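Local coordinates for protein afamin (Homo sapiens, PDB 6FAK) that carries hydrophobic molecules in body fluids, binding vitamin E and keeping lipidated Wnt proteins soluble and active, at residues E36-F39 / E40-E43; L138-F141 / L142-V145; I217-A220 / I221-K225; A331-T334 / F335-R339. All coordinates share one frame; numbering follows the deposited sequence. Where two conformers were deposited one is given.

How the contacts relate
Four local contacts, each between neighbouring turns of helix or at a helix start, fall into two touching pairs. Contacts 1 and 2 belong to the first albumin domain, their centres about 11 Å apart; one bridge between them is Tyr143, whose OH lies 2.6 Å from Ala37 O, a probable hydrogen bond. Contacts 3 and 4 lie in the second albumin domain with centres about 8 Å apart, and there helices 216-225 and 326-339 pack through Ser223, Ala220, Phe335 and Ser338. Contact 3 falls within the region that forms the pocket for hydrophobic ligands. The pairs are well separated: the centres of contacts 2 and 3 stand about 34 Å apart.

Contact 1: residues E36-F39 / E40-E43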
loop_
_atom_site.group_PDB
_atom_site.type_symbol
_atom_site.label_atom_id
_atom_site.label_comp_id
_atom_site.label_asym_id
_atom_site.label_seq_id
_atom_site.Cartn_x
_atom_site.Cartn_y
_atom_site.Cartn_z
ATOM N N GLU A 36 -6.779 -16.187 -11.533
ATOM C CA GLU A 36 -7.401 -16.636 -12.804
ATOM C C GLU A 36 -8.622 -17.515 -12.592
ATOM O O GLU A 36 -9.381 -17.745 -13.553
ATOM C CB GLU A 36 -6.401 -17.429 -13.687
ATOM C CG GLU A 36 -5.070 -16.740 -13.914
ATOM C CD GLU A 36 -4.033 -16.906 -12.734
ATOM O OE1 GLU A 36 -4.380 -17.490 -11.649
ATOM O OE2 GLU A 36 -2.858 -16.436 -12.905
ATOM N N ALA A 37 -8.831 -18.034 -11.379
ATOM C CA ALA A 37 -9.981 -18.904 -11.119
ATOM C C ALA A 37 -11.326 -18.195 -11.349
ATOM O O ALA A 37 -11.477 -16.980 -11.062
ATOM C CB ALA A 37 -9.929 -19.510 -9.735
ATOM N N THR A 38 -12.279 -18.961 -11.909
ATOM C CA THR A 38 -13.590 -18.478 -12.271
ATOM C C THR A 38 -14.474 -18.519 -11.035
ATOM O O THR A 38 -14.161 -19.173 -10.042
ATOM C CB THR A 38 -14.244 -19.366 -13.388
ATOM O OG1 THR A 38 -14.369 -20.715 -12.907
ATOM C CG2 THR A 38 -13.383 -19.397 -14.660
ATOM N N PHE A 39 -15.599 -17.836 -11.107
ATOM C CA PHE A 39 -16.582 -17.846 -10.009
ATOM C C PHE A 39 -17.217 -19.211 -9.738
ATOM O O PHE A 39 -17.480 -19.554 -8.585
ATOM C CB PHE A 39 -17.672 -16.774 -10.192
ATOM C CG PHE A 39 -18.524 -16.589 -8.964
ATOM C CD1 PHE A 39 -18.063 -15.849 -7.885
ATOM C CD2 PHE A 39 -19.755 -17.251 -8.846
ATOM C CE1 PHE A 39 -18.829 -15.707 -6.739
ATOM C CE2 PHE A 39 -20.530 -17.111 -7.703
ATOM C CZ PHE A 39 -20.062 -16.328 -6.642
ATOM N N GLU A 40 -17.437 -19.989 -10.786
ATOM C CA GLU A 40 -17.909 -21.367 -10.621
ATOM C C GLU A 40 -16.934 -22.198 -9.807
ATOM O O GLU A 40 -17.340 -23.015 -8.960
ATOM C CB GLU A 40 -18.137 -22.040 -11.980
ATOM C CG GLU A 40 -19.344 -21.487 -12.725
ATOM C CD GLU A 40 -19.670 -22.236 -14.015
ATOM O OE1 GLU A 40 -20.772 -21.993 -14.563
ATOM O OE2 GLU A 40 -18.840 -23.052 -14.488
ATOM N N GLU A 41 -15.638 -22.007 -10.077
ATOM C CA GLU A 41 -14.598 -22.694 -9.313
ATOM C C GLU A 41 -14.643 -22.299 -7.826
ATOM O O GLU A 41 -14.508 -23.159 -6.960
ATOM C CB GLU A 41 -13.217 -22.517 -9.986
ATOM C CG GLU A 41 -13.136 -23.204 -11.367
ATOM C CD GLU A 41 -11.945 -22.790 -12.255
ATOM O OE1 GLU A 41 -11.290 -21.742 -12.050
ATOM O OE2 GLU A 41 -11.634 -23.551 -13.201
ATOM N N MET A 42 -14.904 -21.031 -7.522
ATOM C CA MET A 42 -15.015 -20.565 -6.140
ATOM C C MET A 42 -16.055 -21.371 -5.337
ATOM O O MET A 42 -15.777 -21.823 -4.231
ATOM C CB MET A 42 -15.389 -19.066 -6.073
ATOM C CG MET A 42 -14.439 -18.061 -6.678
ATOM S SD MET A 42 -12.975 -17.858 -5.669
ATOM C CE MET A 42 -11.696 -18.149 -6.867
ATOM N N GLU A 43 -17.232 -21.551 -5.937
ATOM C CA GLU A 43 -18.370 -22.262 -5.352
ATOM C C GLU A 43 -18.026 -23.689 -4.924
ATOM O O GLU A 43 -18.417 -24.128 -3.837
ATOM C CB GLU A 43 -19.553 -22.269 -6.347
ATOM C CG GLU A 43 -20.185 -20.892 -6.643
ATOM C CD GLU A 43 -21.244 -20.928 -7.756
ATOM O OE1 GLU A 43 -21.034 -21.595 -8.809
ATOM O OE2 GLU A 43 -22.292 -20.269 -7.596
#
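The flat groups here are the Phe39 ring and the carboxylates of Glu43 and Glu41. The side chains of Glu43 and Phe39 cross at about a right angle, with ring and carboxylate planes 52° apart; Glu43 OE2, 3.6 Å from Phe39 CE2, stands in an oblique position relative to the ring. Met42 CG also comes obliquely, toward CD1 of the same ring. Outside the segment, Tyr143 meets Phe39 edge-to-face, and His140 lies against it as well. The Glu41 carboxylate turns back along the chain, so that Thr38 N donates to Glu41 OE1 at 3.0 Å in a nearly straight bond, 165° at the hydrogen, arriving from above the carboxylate plane. Ala37 lies against the same oxygen, its CA 3.3 Å from Glu41 OE1.

This is a capping box at the start of helix 39-58, with Thr38 as N-cap. In the return bond, Glu41 N reaches Thr38 OG1 at 3.4 Å, which is weak. Thr38 places OG1 for it by setting the hydroxyl between its own N and carbonyl carbon (chi1 60°), facing the first turn. Behind the box the helix proper begins: Met42 N donates to Thr38 O at 3.2 Å, and Glu43 N makes a weak bond to Phe39 O. The bent Met42 chain folds its methyl back over the loop, CE resting 3.6 Å from Ala37 CB, and both residues pack on Phe30 of helix 22-33. Glu41 has further partners beyond the box, a salt bridge from OE2 to Lys86 and a hydrogen bond between OE1 and His87.

Contact 2: residues L138-F141 / L142-V145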
loop_
_atom_site.group_PDB
_atom_site.type_symbol
_atom_site.label_atom_id
_atom_site.label_comp_id
_atom_site.label_asym_id
_atom_site.label_seq_id
_atom_site.Cartn_x
_atom_site.Cartn_y
_atom_site.Cartn_z
ATOM N N LEU A 138 -22.964 -10.097 -3.150
ATOM C CA LEU A 138 -21.825 -9.861 -2.303
ATOM C C LEU A 138 -20.728 -10.901 -2.580
ATOM O O LEU A 138 -19.556 -10.552 -2.549
ATOM C CB LEU A 138 -22.233 -9.857 -0.823
ATOM C CG LEU A 138 -21.321 -9.111 0.171
ATOM C CD1 LEU A 138 -22.100 -8.114 1.019
ATOM C CD2 LEU A 138 -20.541 -10.065 1.067
ATOM N N ASN A 139 -21.103 -12.161 -2.826
ATOM C CA ASN A 139 -20.138 -13.194 -3.191
ATOM C C ASN A 139 -19.367 -12.812 -4.455
ATOM O O ASN A 139 -18.153 -12.878 -4.456
ATOM C CB ASN A 139 -20.770 -14.566 -3.384
ATOM C CG ASN A 139 -21.088 -15.273 -2.068
ATOM O OD1 ASN A 139 -20.622 -14.879 -1.002
ATOM N ND2 ASN A 139 -21.891 -16.337 -2.150
ATOM N N HIS A 140 -20.072 -12.381 -5.500
ATOM C CA HIS A 140 -19.423 -11.994 -6.762
ATOM C C HIS A 140 -18.590 -10.709 -6.618
ATOM O O HIS A 140 -17.461 -10.629 -7.134
ATOM C CB HIS A 140 -20.442 -11.882 -7.907
ATOM C CG HIS A 140 -19.813 -11.812 -9.268
ATOM N ND1 HIS A 140 -19.748 -12.890 -10.122
ATOM C CD2 HIS A 140 -19.208 -10.788 -9.915
ATOM C CE1 HIS A 140 -19.125 -12.534 -11.231
ATOM N NE2 HIS A 140 -18.793 -11.262 -11.133
ATOM N N PHE A 141 -19.108 -9.722 -5.887
ATOM C CA PHE A 141 -18.324 -8.493 -5.550
ATOM C C PHE A 141 -16.958 -8.797 -4.883
ATOM O O PHE A 141 -15.922 -8.295 -5.312
ATOM C CB PHE A 141 -19.142 -7.595 -4.595
ATOM C CG PHE A 141 -18.350 -6.464 -3.976
ATOM C CD1 PHE A 141 -18.145 -5.275 -4.672
ATOM C CD2 PHE A 141 -17.804 -6.599 -2.710
ATOM C CE1 PHE A 141 -17.404 -4.251 -4.124
ATOM C CE2 PHE A 141 -17.072 -5.581 -2.145
ATOM C CZ PHE A 141 -16.874 -4.410 -2.865
ATOM N N LEU A 142 -17.005 -9.623 -3.841
ATOM C CA LEU A 142 -15.880 -10.015 -3.080
ATOM C C LEU A 142 -14.849 -10.818 -3.910
ATOM O O LEU A 142 -13.652 -10.571 -3.802
ATOM C CB LEU A 142 -16.348 -10.810 -1.875
ATOM C CG LEU A 142 -15.650 -10.768 -0.542
ATOM C CD1 LEU A 142 -15.114 -9.392 -0.191
ATOM C CD2 LEU A 142 -16.622 -11.258 0.545
ATOM N N TYR A 143 -15.325 -11.781 -4.701
ATOM C CA TYR A 143 -14.510 -12.413 -5.741
ATOM C C TYR A 143 -13.784 -11.405 -6.628
ATOM O O TYR A 143 -12.571 -11.527 -6.846
ATOM C CB TYR A 143 -15.390 -13.335 -6.587
ATOM C CG TYR A 143 -14.851 -13.825 -7.883
ATOM C CD1 TYR A 143 -13.875 -14.804 -7.920
ATOM C CD2 TYR A 143 -15.366 -13.362 -9.099
ATOM C CE1 TYR A 143 -13.373 -15.279 -9.127
ATOM C CE2 TYR A 143 -14.890 -13.845 -10.317
ATOM C CZ TYR A 143 -13.913 -14.823 -10.319
ATOM O OH TYR A 143 -13.455 -15.313 -11.501
ATOM N N GLU A 144 -14.522 -10.436 -7.175
ATOM C CA GLU A 144 -13.976 -9.536 -8.174
ATOM C C GLU A 144 -12.982 -8.572 -7.533
ATOM O O GLU A 144 -11.898 -8.289 -8.121
ATOM C CB GLU A 144 -15.083 -8.788 -8.948
ATOM C CG GLU A 144 -16.034 -9.672 -9.809
ATOM C CD GLU A 144 -15.414 -10.366 -11.019
ATOM O OE1 GLU A 144 -14.210 -10.187 -11.288
ATOM O OE2 GLU A 144 -16.162 -11.113 -11.728
ATOM N N VAL A 145 -13.274 -8.147 -6.305
ATOM C CA VAL A 145 -12.359 -7.278 -5.562
ATOM C C VAL A 145 -11.074 -8.000 -5.138
ATOM O O VAL A 145 -9.966 -7.498 -5.350
ATOM C CB VAL A 145 -13.082 -6.586 -4.384
ATOM C CG1 VAL A 145 -12.108 -5.707 -3.624
ATOM C CG2 VAL A 145 -14.182 -5.667 -4.933
#
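Val145 CG2 sits over one face of the Phe141 ring, 3.8 Å from its centroid and 19° off the normal, a CH-pi contact one turn apart; its nearest ring atoms include Phe141 CE1. On another side of the helix, Tyr143 turns its edge to the face of His140, the planes 65° apart, and Glu144 OE2 comes 2.7 Å from His140 NE2. Both approaches hold for one of two conformers of the histidine and are tentative. Leu138 and Leu142 lie side by side, pointing the same way, their CD2 atoms 4.1 Å apart.

Behind these i to i+3 and i to i+4 side-chain pairs run the backbone bonds, such as Val145 N to Phe141 O at 2.8 Å, which set the spacing of the turns. Glu144 is bent at chi2 (-67°), folding its carboxylate back toward His140, while its OE1 forms a salt bridge with Arg148 a turn further on.

Helix 134-148, part of the all-helical first albumin domain, is packed on several sides: Leu138, Asn139 and Leu142 touch Tyr24 of helix 22-33, Phe141 and Leu142 meet Ala161 of helix 154-171, and Tyr143 rests on Met42 of helix 39-58, its hydroxyl reaching Ala37 just before that helix.

Contact 3: residues I217-A220 / I221-K225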
loop_
_atom_site.group_PDB
_atom_site.type_symbol
_atom_site.label_atom_id
_atom_site.label_comp_id
_atom_site.label_asym_id
_atom_site.label_seq_id
_atom_site.Cartn_x
_atom_site.Cartn_y
_atom_site.Cartn_z
ATOM N N ILE A 217 9.205 -0.667 12.754
ATOM C CA ILE A 217 8.056 0.040 12.229
ATOM C C ILE A 217 6.903 0.025 13.228
ATOM O O ILE A 217 6.289 1.040 13.426
ATOM C CB ILE A 217 7.536 -0.556 10.883
ATOM C CG1 ILE A 217 8.552 -0.342 9.788
ATOM C CG2 ILE A 217 6.189 0.075 10.466
ATOM C CD1 ILE A 217 8.155 -1.034 8.497
ATOM N N TYR A 218 6.608 -1.130 13.829
ATOM C CA TYR A 218 5.472 -1.266 14.723
ATOM C C TYR A 218 5.763 -0.573 16.050
ATOM O O TYR A 218 4.862 -0.017 16.702
ATOM C CB TYR A 218 5.046 -2.754 14.947
ATOM C CG TYR A 218 5.215 -3.740 13.780
ATOM C CD1 TYR A 218 4.692 -3.456 12.509
ATOM C CD2 TYR A 218 5.826 -4.989 13.971
ATOM C CE1 TYR A 218 4.857 -4.365 11.446
ATOM C CE2 TYR A 218 5.950 -5.914 12.936
ATOM C CZ TYR A 218 5.483 -5.598 11.660
ATOM O OH TYR A 218 5.670 -6.502 10.617
ATOM N N ILE A 219 7.014 -0.618 16.497
ATOM C CA ILE A 219 7.370 0.108 17.725
ATOM C C ILE A 219 7.121 1.576 17.488
ATOM O O ILE A 219 6.513 2.269 18.337
ATOM C CB ILE A 219 8.837 -0.114 18.174
ATOM C CG1 ILE A 219 9.093 -1.571 18.597
ATOM C CG2 ILE A 219 9.176 0.839 19.341
ATOM C CD1 ILE A 219 10.566 -1.974 18.584
ATOM N N ALA A 220 7.581 2.075 16.338
ATOM C CA ALA A 220 7.441 3.513 16.081
ATOM C C ALA A 220 5.975 3.930 15.990
ATOM O O ALA A 220 5.618 4.881 16.612
ATOM C CB ALA A 220 8.207 3.958 14.845
ATOM N N ILE A 221 5.135 3.185 15.245
ATOM C CA ILE A 221 3.719 3.532 15.051
ATOM C C ILE A 221 2.925 3.413 16.354
ATOM O O ILE A 221 2.121 4.308 16.698
ATOM C CB ILE A 221 3.032 2.622 14.001
ATOM C CG1 ILE A 221 3.553 2.923 12.591
ATOM C CG2 ILE A 221 1.496 2.811 13.999
ATOM C CD1 ILE A 221 3.205 1.836 11.576
ATOM N N LEU A 222 3.084 2.279 17.045
ATOM C CA LEU A 222 2.352 2.077 18.320
ATOM C C LEU A 222 2.739 3.081 19.442
ATOM O O LEU A 222 1.898 3.500 20.281
ATOM C CB LEU A 222 2.486 0.630 18.745
ATOM C CG LEU A 222 1.917 -0.440 17.789
ATOM C CD1 LEU A 222 2.287 -1.837 18.206
ATOM C CD2 LEU A 222 0.390 -0.312 17.753
ATOM N N SER A 223 4.022 3.431 19.492
ATOM C CA SER A 223 4.508 4.404 20.483
ATOM C C SER A 223 3.978 5.817 20.200
ATOM O O SER A 223 3.650 6.556 21.118
ATOM C CB SER A 223 6.052 4.401 20.562
ATOM O OG SER A 223 6.604 3.121 20.849
ATOM N N GLN A 224 3.869 6.188 18.925
ATOM C CA GLN A 224 3.209 7.454 18.544
ATOM C C GLN A 224 1.732 7.471 18.865
ATOM O O GLN A 224 1.216 8.474 19.347
ATOM C CB GLN A 224 3.345 7.752 17.044
ATOM C CG GLN A 224 4.448 8.690 16.723
ATOM C CD GLN A 224 4.506 9.077 15.254
ATOM O OE1 GLN A 224 3.866 8.468 14.377
ATOM N NE2 GLN A 224 5.312 10.068 14.978
ATOM N N LYS A 225 1.057 6.374 18.557
ATOM C CA LYS A 225 -0.380 6.271 18.748
ATOM C C LYS A 225 -0.790 6.151 20.214
ATOM O O LYS A 225 -1.818 6.713 20.614
ATOM C CB LYS A 225 -0.908 5.066 17.969
ATOM C CG LYS A 225 -2.426 5.001 17.900
ATOM C CD LYS A 225 -2.854 3.747 17.164
ATOM C CE LYS A 225 -4.361 3.692 16.919
ATOM N NZ LYS A 225 -4.665 4.214 15.553
#
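Ile221 has the largest share of this contact, packed against Ile217 of the previous turn. The two isoleucines lie side by side and point the same way, with Ile217 CG2 3.6 Å from Ile221 CD1. Ile221 has CG1 anti to its carbonyl carbon (chi1 -70°), which turns the branch back toward the preceding turn; CG1 then lies 3.4 Å from Ile217 O, alongside the backbone bond from Ile221 N to that oxygen.

Ala220, next in the amount of surface it contributes, meets the following turn largely through its backbone. Its O accepts from Gln224 N at 3.2 Å, and its small methyl touches Ser338 of helix 326-339.

Tyr218 comes third. Its O takes the N-H of Leu222 at 2.9 Å, and the Leu222 side chain packs against the same carbonyl oxygen, CG 3.2 Å from Tyr218 O. Between these residues Ile219 O is gripped twice: Ser223 N donates at 3.0 Å and Ser223 OG at 2.7 Å, from opposite faces of the carbonyl plane. The buried serine hydroxyl thereby finds an acceptor within its own helix.

Helix 216-225 falls within the region that forms the pocket for hydrophobic ligands. On one side of it, Ile219, Ala220 and Ser223 pack on helix 326-339; Ile217 and Ile221 face Leu350 and Ile346 of helix 346-363, with Ile221 also on Tyr198 of helix 177-209, while Tyr218 and Leu222 lie against helix 231-250.

Contact 4: residues A331-T334 / F335-R339; sequences AKFT and FEYSR
A salt-bridge network runs along one side of helix 326-339, in the second albumin domain, with Glu336 at its middle. Lys332, one turn earlier, lies alongside Glu336 and points the same way, its NZ 3.1 Å from Glu336 OE2. An extended chain that bends only at chi4 (-34°) brings that nitrogen round to the carboxylate. Arg339 takes the other oxygen side-on with two nitrogens: Arg339 NH2 meets the syn lone pair of Glu336 OE1 at 2.8 Å, while NE meets OE1 from above the carboxylate plane. Phe335 CZ lies over the centre of one face of this guanidinium, 3.5 Å above its plane.

Elsewhere round the helix the packing is aromatic. Phe333 and Tyr337 run side by side with their planes 33° apart, and Phe333 CZ comes 3.8 Å from Tyr337 CD2. Tyr337 CB sits over one face of the Phe333 ring in a CH-pi contact. Further partners build on this pair: Phe333 stacks on Tyr356 and Tyr337 on His341. On the side facing helix 216-225, Ser338 turns its hydroxyl back to Thr334 O at 2.7 Å, while Ser338 N reaches the same oxygen at 2.8 Å from the opposite face of its plane.

Glu336 OE1 also receives Arg340, so one carboxylate is shared among three basic residues, which would probably stabilise its negative charge. Thr334 O, which accepts two hydrogen bonds, likewise gives the buried Ser338 hydroxyl an acceptor within its own helix.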
loop_
_atom_site.group_PDB
_atom_site.type_symbol
_atom_site.label_atom_id
_atom_site.label_comp_id
_atom_site.label_asym_id
_atom_site.label_seq_id
_atom_site.Cartn_x
_atom_site.Cartn_y
_atom_site.Cartn_z
ATOM N N ALA A 331 15.177 -0.699 20.601
ATOM C CA ALA A 331 13.707 -0.691 20.765
ATOM C C ALA A 331 13.230 0.347 21.781
ATOM O O ALA A 331 12.265 1.075 21.529
ATOM C CB ALA A 331 13.185 -2.087 21.147
ATOM N N LYS A 332 13.914 0.413 22.937
ATOM C CA LYS A 332 13.600 1.409 23.937
ATOM C C LYS A 332 13.852 2.848 23.437
ATOM O O LYS A 332 13.060 3.759 23.709
ATOM C CB LYS A 332 14.372 1.181 25.231
ATOM C CG LYS A 332 13.716 1.915 26.391
ATOM C CD LYS A 332 14.254 1.502 27.735
ATOM C CE LYS A 332 13.284 1.907 28.874
ATOM N NZ LYS A 332 12.525 3.179 28.672
ATOM N N PHE A 333 14.956 3.062 22.741
ATOM C CA PHE A 333 15.202 4.362 22.099
ATOM C C PHE A 333 14.065 4.723 21.120
ATOM O O PHE A 333 13.523 5.820 21.168
ATOM C CB PHE A 333 16.546 4.397 21.358
ATOM C CG PHE A 333 16.731 5.668 20.581
ATOM C CD1 PHE A 333 17.053 6.850 21.232
ATOM C CD2 PHE A 333 16.494 5.690 19.188
ATOM C CE1 PHE A 333 17.182 8.031 20.509
ATOM C CE2 PHE A 333 16.640 6.852 18.465
ATOM C CZ PHE A 333 16.975 8.029 19.109
ATOM N N THR A 334 13.660 3.757 20.311
ATOM C CA THR A 334 12.650 3.984 19.309
ATOM C C THR A 334 11.300 4.366 20.016
ATOM O O THR A 334 10.654 5.341 19.661
ATOM C CB THR A 334 12.489 2.763 18.383
ATOM O OG1 THR A 334 13.750 2.376 17.780
ATOM C CG2 THR A 334 11.429 3.074 17.328
ATOM N N PHE A 335 10.959 3.597 21.057
ATOM C CA PHE A 335 9.801 3.864 21.932
ATOM C C PHE A 335 9.824 5.293 22.491
ATOM O O PHE A 335 8.869 6.074 22.310
ATOM C CB PHE A 335 9.752 2.820 23.037
ATOM C CG PHE A 335 8.876 3.169 24.186
ATOM C CD1 PHE A 335 7.491 3.197 24.038
ATOM C CD2 PHE A 335 9.428 3.445 25.439
ATOM C CE1 PHE A 335 6.679 3.490 25.147
ATOM C CE2 PHE A 335 8.625 3.740 26.529
ATOM C CZ PHE A 335 7.247 3.772 26.389
ATOM N N GLU A 336 10.906 5.619 23.176
ATOM C CA GLU A 336 11.005 6.921 23.858
ATOM C C GLU A 336 11.019 8.089 22.850
ATOM O O GLU A 336 10.310 9.109 23.071
ATOM C CB GLU A 336 12.244 6.981 24.749
ATOM C CG GLU A 336 12.207 6.066 25.977
ATOM C CD GLU A 336 11.077 6.392 26.978
ATOM O OE1 GLU A 336 10.466 7.454 26.901
ATOM O OE2 GLU A 336 10.778 5.565 27.869
ATOM N N TYR A 337 11.789 7.942 21.759
ATOM C CA TYR A 337 11.902 9.008 20.757
ATOM C C TYR A 337 10.587 9.170 19.968
ATOM O O TYR A 337 10.105 10.312 19.761
ATOM C CB TYR A 337 13.103 8.776 19.802
ATOM C CG TYR A 337 13.530 10.038 19.090
ATOM C CD1 TYR A 337 12.895 10.454 17.937
ATOM C CD2 TYR A 337 14.524 10.884 19.643
ATOM C CE1 TYR A 337 13.223 11.649 17.319
ATOM C CE2 TYR A 337 14.883 12.098 19.004
ATOM C CZ TYR A 337 14.239 12.446 17.821
ATOM O OH TYR A 337 14.528 13.632 17.165
ATOM N N SER A 338 9.984 8.058 19.546
ATOM C CA SER A 338 8.708 8.104 18.795
ATOM C C SER A 338 7.538 8.702 19.583
ATOM O O SER A 338 6.802 9.537 19.059
ATOM C CB SER A 338 8.319 6.736 18.261
ATOM O OG SER A 338 9.365 6.211 17.451
ATOM N N ARG A 339 7.396 8.318 20.854
ATOM C CA ARG A 339 6.291 8.804 21.647
ATOM C C ARG A 339 6.377 10.283 21.969
ATOM O O ARG A 339 5.331 10.906 22.167
ATOM C CB ARG A 339 6.080 7.986 22.913
ATOM C CG ARG A 339 7.049 8.232 24.034
ATOM C CD ARG A 339 6.640 7.296 25.133
ATOM N NE ARG A 339 7.570 7.288 26.218
ATOM C CZ ARG A 339 7.236 7.188 27.515
ATOM N NH1 ARG A 339 5.956 7.117 27.886
ATOM N NH2 ARG A 339 8.176 7.130 28.422
#